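Local coordinates for protein putative dihydrodipicolinate synthase (PDB 2PCQ) that is a putative member of the dihydrodipicolinate synthase family, built on a parallel eight-stranded TIM barrel and assembled from four chains, at residues 240-246 / 261-266; 23-28 / 249-253. All coordinates share one frame; numbering follows the deposited sequence.

Contact 1 of 2, residues 240-246 / 261-266; sequences LLKQALR and AESPLW. With GOL (glycerol), chain D.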
loop_
_atom_site.group_PDB
_atom_site.type_symbol
_atom_site.label_atom_id
_atom_site.label_comp_id
_atom_site.label_asym_id
_atom_site.label_seq_id
_atom_site.Cartn_x
_atom_site.Cartn_y
_atom_site.Cartn_z
ATOM N N LEU A 240 5.291 23.059 -9.663
ATOM C CA LEU A 240 4.497 24.155 -9.114
ATOM C C LEU A 240 5.377 25.141 -8.356
ATOM O O LEU A 240 5.187 26.351 -8.456
ATOM C CB LEU A 240 3.393 23.625 -8.188
ATOM C CG LEU A 240 2.455 24.689 -7.598
ATOM C CD1 LEU A 240 1.842 25.513 -8.725
ATOM C CD2 LEU A 240 1.360 24.025 -6.761
ATOM N N LEU A 241 6.343 24.621 -7.605
ATOM C CA LEU A 241 7.255 25.468 -6.841
ATOM C C LEU A 241 8.040 26.403 -7.756
ATOM O O LEU A 241 8.120 27.606 -7.509
ATOM C CB LEU A 241 8.236 24.606 -6.037
ATOM C CG LEU A 241 9.345 25.368 -5.303
ATOM C CD1 LEU A 241 8.718 26.360 -4.330
ATOM C CD2 LEU A 241 10.256 24.387 -4.571
ATOM N N LYS A 242 8.623 25.849 -8.813
ATOM C CA LYS A 242 9.402 26.656 -9.739
ATOM C C LYS A 242 8.545 27.658 -10.502
ATOM O O LYS A 242 8.952 28.802 -10.700
ATOM C CB LYS A 242 10.171 25.757 -10.710
ATOM C CG LYS A 242 11.391 25.096 -10.074
ATOM C CD LYS A 242 12.256 24.391 -11.111
ATOM C CE LYS A 242 13.604 24.018 -10.522
ATOM N NZ LYS A 242 14.497 23.384 -11.531
ATOM N N GLN A 243 7.357 27.238 -10.925
ATOM C CA GLN A 243 6.477 28.139 -11.653
ATOM C C GLN A 243 6.071 29.314 -10.764
ATOM O O GLN A 243 5.953 30.446 -11.232
ATOM C CB GLN A 243 5.237 27.395 -12.152
ATOM C CG GLN A 243 4.228 28.299 -12.859
ATOM C CD GLN A 243 3.161 27.518 -13.598
ATOM O OE1 GLN A 243 2.768 26.429 -13.178
ATOM N NE2 GLN A 243 2.675 28.080 -14.700
ATOM N N ALA A 244 5.874 29.043 -9.477
ATOM C CA ALA A 244 5.493 30.082 -8.523
ATOM C C ALA A 244 6.643 31.070 -8.346
ATOM O O ALA A 244 6.439 32.285 -8.340
ATOM C CB ALA A 244 5.133 29.459 -7.182
ATOM N N LEU A 245 7.854 30.550 -8.195
ATOM C CA LEU A 245 9.006 31.418 -8.030
ATOM C C LEU A 245 9.223 32.263 -9.282
ATOM O O LEU A 245 9.514 33.452 -9.176
ATOM C CB LEU A 245 10.256 30.596 -7.706
ATOM C CG LEU A 245 10.278 30.044 -6.277
ATOM C CD1 LEU A 245 11.362 28.989 -6.140
ATOM C CD2 LEU A 245 10.509 31.186 -5.296
ATOM N N ARG A 246 9.076 31.661 -10.463
ATOM C CA ARG A 246 9.248 32.418 -11.703
ATOM C C ARG A 246 8.188 33.514 -11.760
ATOM O O ARG A 246 8.469 34.646 -12.147
ATOM C CB ARG A 246 9.114 31.519 -12.941
ATOM C CG ARG A 246 10.223 30.472 -13.107
ATOM C CD ARG A 246 10.307 29.968 -14.552
ATOM N NE ARG A 246 9.040 29.423 -15.034
ATOM C CZ ARG A 246 8.559 28.227 -14.705
ATOM N NH1 ARG A 246 9.243 27.432 -13.887
ATOM N NH2 ARG A 246 7.392 27.827 -15.189
ATOM N N ALA A 261 7.188 22.078 -17.647
ATOM C CA ALA A 261 7.614 23.440 -17.347
ATOM C C ALA A 261 6.556 24.167 -16.519
ATOM O O ALA A 261 6.865 25.092 -15.765
ATOM C CB ALA A 261 7.872 24.199 -18.645
ATOM N N GLU A 262 5.308 23.742 -16.668
ATOM C CA GLU A 262 4.204 24.344 -15.938
ATOM C C GLU A 262 3.375 23.282 -15.223
ATOM O O GLU A 262 3.250 22.153 -15.699
ATOM C CB GLU A 262 3.333 25.155 -16.899
ATOM C CG GLU A 262 3.979 26.467 -17.324
ATOM C CD GLU A 262 3.195 27.202 -18.399
ATOM O OE1 GLU A 262 1.950 27.101 -18.415
ATOM O OE2 GLU A 262 3.828 27.898 -19.219
ATOM N N SER A 263 2.820 23.651 -14.072
ATOM C CA SER A 263 2.011 22.737 -13.271
ATOM C C SER A 263 0.520 22.792 -13.594
ATOM O O SER A 263 -0.036 23.865 -13.829
ATOM C CB SER A 263 2.204 23.044 -11.782
ATOM O OG SER A 263 1.256 22.346 -10.989
ATOM N N PRO A 264 -0.148 21.626 -13.601
ATOM C CA PRO A 264 -1.584 21.538 -13.887
ATOM C C PRO A 264 -2.398 22.218 -12.779
ATOM O O PRO A 264 -3.595 22.460 -12.928
ATOM C CB PRO A 264 -1.842 20.028 -13.922
ATOM C CG PRO A 264 -0.518 19.455 -14.320
ATOM C CD PRO A 264 0.449 20.280 -13.513
ATOM N N LEU A 265 -1.743 22.514 -11.662
ATOM C CA LEU A 265 -2.419 23.152 -10.536
ATOM C C LEU A 265 -2.237 24.664 -10.500
ATOM O O LEU A 265 -2.706 25.320 -9.574
ATOM C CB LEU A 265 -1.914 22.560 -9.219
ATOM C CG LEU A 265 -2.312 21.109 -8.937
ATOM C CD1 LEU A 265 -1.588 20.606 -7.707
ATOM C CD2 LEU A 265 -3.819 21.025 -8.740
ATOM N N TRP A 266 -1.572 25.220 -11.507
ATOM C CA TRP A 266 -1.327 26.658 -11.518
ATOM C C TRP A 266 -2.578 27.511 -11.372
ATOM O O TRP A 266 -2.597 28.458 -10.587
ATOM C CB TRP A 266 -0.582 27.079 -12.785
ATOM C CG TRP A 266 -0.198 28.528 -12.751
ATOM C CD1 TRP A 266 -0.605 29.509 -13.613
ATOM C CD2 TRP A 266 0.647 29.168 -11.785
ATOM N NE1 TRP A 266 -0.066 30.719 -13.242
ATOM C CE2 TRP A 266 0.706 30.538 -12.126
ATOM C CE3 TRP A 266 1.361 28.714 -10.667
ATOM C CZ2 TRP A 266 1.453 31.463 -11.385
ATOM C CZ3 TRP A 266 2.104 29.634 -9.930
ATOM C CH2 TRP A 266 2.144 30.993 -10.294
HETATM C C1 GOL D . 5.992 30.814 -17.821
HETATM O O1 GOL D . 6.122 29.443 -17.589
HETATM C C2 GOL D . 7.334 31.446 -18.138
HETATM O O2 GOL D . 8.370 30.721 -17.530
HETATM C C3 GOL D . 7.485 31.488 -19.654
HETATM O O3 GOL D . 8.588 32.269 -20.045
HETATM O O HOH W 1 0.283 27.180 -16.366
HETATM O O HOH W 2 7.997 24.867 -13.289
#

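Contact 2 of 2, residues 23-28 / 249-253; sequences ELAQAL and GLPAG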
loop_
_atom_site.group_PDB
_atom_site.type_symbol
_atom_site.label_atom_id
_atom_site.label_comp_id
_atom_site.label_asym_id
_atom_site.label_seq_id
_atom_site.Cartn_x
_atom_site.Cartn_y
_atom_site.Cartn_z
ATOM N N GLU A 23 21.905 33.451 -7.878
ATOM C CA GLU A 23 21.022 34.596 -7.691
ATOM C C GLU A 23 19.812 34.222 -6.845
ATOM O O GLU A 23 19.370 34.995 -5.996
ATOM C CB GLU A 23 20.548 35.130 -9.043
ATOM C CG GLU A 23 19.795 36.446 -8.947
ATOM C CD GLU A 23 19.241 36.903 -10.281
ATOM O OE1 GLU A 23 19.983 36.839 -11.285
ATOM O OE2 GLU A 23 18.068 37.335 -10.324
ATOM N N LEU A 24 19.271 33.032 -7.087
ATOM C CA LEU A 24 18.110 32.562 -6.346
ATOM C C LEU A 24 18.439 32.427 -4.865
ATOM O O LEU A 24 17.674 32.861 -4.007
ATOM C CB LEU A 24 17.652 31.209 -6.892
ATOM C CG LEU A 24 16.412 30.596 -6.248
ATOM C CD1 LEU A 24 15.208 31.485 -6.520
ATOM C CD2 LEU A 24 16.188 29.197 -6.805
ATOM N N ALA A 25 19.584 31.819 -4.569
ATOM C CA ALA A 25 20.003 31.623 -3.188
ATOM C C ALA A 25 20.176 32.956 -2.466
ATOM O O ALA A 25 19.780 33.098 -1.309
ATOM C CB ALA A 25 21.308 30.826 -3.146
ATOM N N GLN A 26 20.759 33.932 -3.156
ATOM C CA GLN A 26 20.998 35.254 -2.575
ATOM C C GLN A 26 19.710 36.034 -2.332
ATOM O O GLN A 26 19.647 36.874 -1.437
ATOM C CB GLN A 26 21.923 36.070 -3.485
ATOM C CG GLN A 26 23.273 35.411 -3.738
ATOM C CD GLN A 26 24.147 36.199 -4.706
ATOM O OE1 GLN A 26 23.696 36.613 -5.777
ATOM N NE2 GLN A 26 25.407 36.398 -4.336
ATOM N N ALA A 27 18.684 35.750 -3.127
ATOM C CA ALA A 27 17.404 36.436 -2.994
ATOM C C ALA A 27 16.549 35.878 -1.864
ATOM O O ALA A 27 15.663 36.561 -1.356
ATOM C CB ALA A 27 16.636 36.357 -4.301
ATOM N N LEU A 28 16.815 34.640 -1.463
ATOM C CA LEU A 28 16.025 34.019 -0.410
ATOM C C LEU A 28 16.690 33.956 0.959
ATOM O O LEU A 28 16.027 34.130 1.981
ATOM C CB LEU A 28 15.621 32.600 -0.837
ATOM C CG LEU A 28 14.685 32.499 -2.045
ATOM C CD1 LEU A 28 14.576 31.055 -2.519
ATOM C CD2 LEU A 28 13.322 33.043 -1.658
ATOM N N GLY A 249 9.013 36.521 -10.074
ATOM C CA GLY A 249 10.197 37.173 -10.604
ATOM C C GLY A 249 11.552 36.600 -10.225
ATOM O O GLY A 249 12.572 37.172 -10.597
ATOM N N LEU A 250 11.587 35.491 -9.489
ATOM C CA LEU A 250 12.871 34.898 -9.113
ATOM C C LEU A 250 13.323 33.885 -10.169
ATOM O O LEU A 250 12.497 33.217 -10.792
ATOM C CB LEU A 250 12.776 34.235 -7.733
ATOM C CG LEU A 250 12.608 35.199 -6.552
ATOM C CD1 LEU A 250 12.611 34.427 -5.246
ATOM C CD2 LEU A 250 13.739 36.210 -6.552
ATOM N N PRO A 251 14.644 33.762 -10.384
ATOM C CA PRO A 251 15.219 32.838 -11.371
ATOM C C PRO A 251 15.249 31.357 -10.970
ATOM O O PRO A 251 16.316 30.742 -10.937
ATOM C CB PRO A 251 16.621 33.407 -11.577
ATOM C CG PRO A 251 16.984 33.846 -10.198
ATOM C CD PRO A 251 15.709 34.547 -9.727
ATOM N N ALA A 252 14.082 30.784 -10.691
ATOM C CA ALA A 252 13.993 29.382 -10.290
ATOM C C ALA A 252 14.185 28.410 -11.450
ATOM O O ALA A 252 14.471 27.232 -11.241
ATOM C CB ALA A 252 12.654 29.121 -9.617
ATOM N N GLY A 253 14.027 28.895 -12.676
ATOM C CA GLY A 253 14.193 28.019 -13.818
ATOM C C GLY A 253 13.056 27.019 -13.982
ATOM O O GLY A 253 11.952 27.226 -13.472
#

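Contact 1 of 2, residues 240-246 / 261-266
Q243 lies flat on the indole of W266, its amide plane only 17° from the ring plane. From CB, which heads toward the loop, the chain turns CG anti to the backbone N (chi1 177°) and runs extended over the ring. CG makes a CH-pi contact over the six-membered ring, 3.8 Å from its centroid. CD comes next, 3.5 Å from W266 CD2. At the tip the two amide atoms part. OE1 accepts a hydrogen bond from S263 N at 2.9 Å; the N-H points almost straight at it but arrives from above the carbonyl plane. NE2 stays over the same indole face and donates a hydrogen bond to a water that in turn donates to E262 OE1. At the ring's edge, near its plane, L240 CD1 sits 3.8 Å from W266 CE3. The CA of L240 meets S263 CB at 3.7 Å, while S263 OG accepts from L265 N, a capping bond at the turn leading into helix 266-278. About one turn beyond Q243, R246 bends at chi3 and its NH2 donates to A261 O at 2.8 Å, with a bent N-H...O angle of 138°. Its NH1 reaches G253 O and a water that also donates to A261 O. A glycerol hydrogen-bonded to R246 NE and NH2 donates in turn to E262 OE2. This is a helix-to-loop contact: two helix side chains bind the connecting backbone at A261 and S263, and amide-on-indole stacking together with the S263 bond probably restricts rotation of the Q243 amide.

Contact 2 of 2, residues 23-28 / 249-253
L250 reaches helix 18-28 with both of its methyls. Its CG stands beside the backbone N (chi1 -69°), and the two branches diverge: CD2 meets A27 CB at 3.7 Å, while CD1 meets L28 CD2 at 3.9 Å. L24 crosses L250 at about a right angle. Having its CG anti to N (chi1 -178°) carries the L24 methyls out beside the loop, where CD1 touches L250 CB at 3.9 Å and CD2 lies 4.1 Å from A252 CA. P251, the centre of an inverse gamma turn, has its CB toward the helix, and its CG lies 3.9 Å from L24 N. The extended chain of E23 passes across this ring at about a right angle, and its OE2 comes 3.7 Å from P251 CG, a van der Waals contact at the solvent-exposed edge. On the loop side, G249 ends the preceding helix in a Schellman motif. Behind the interface L24 also packs on P7, L28 on I6 of strand 2-6, and L250 on L245 of helix 216-247. No hydrogen bond joins the two segments, so shape and apolar burial hold the loop against this barrel helix, with the carboxylate of E23 kept at the margin.

Overall arrangement
Contacts 1 and 2 have centres 14 Å apart and meet at the C-terminal end of helix 216-247. Contact 1 ties that helix to the loop before helix 266-278; contact 2 lays the first part of the same connection on helix 18-28 of the barrel. Two probable hydrogen bonds join them: R246 NH1 to G253 O at 2.7 Å and L245 O to L250 N at 2.9 Å. Packing of L245 on A252 adds an apolar link. The segments alternate along the chain, so 249-253 lies between the halves of contact 1. The glycerol lies at contact 1, by R246 and E262, and also hydrogen-bonds to Y254 OH. Neither contact includes the potassium-site residues A143 and V148.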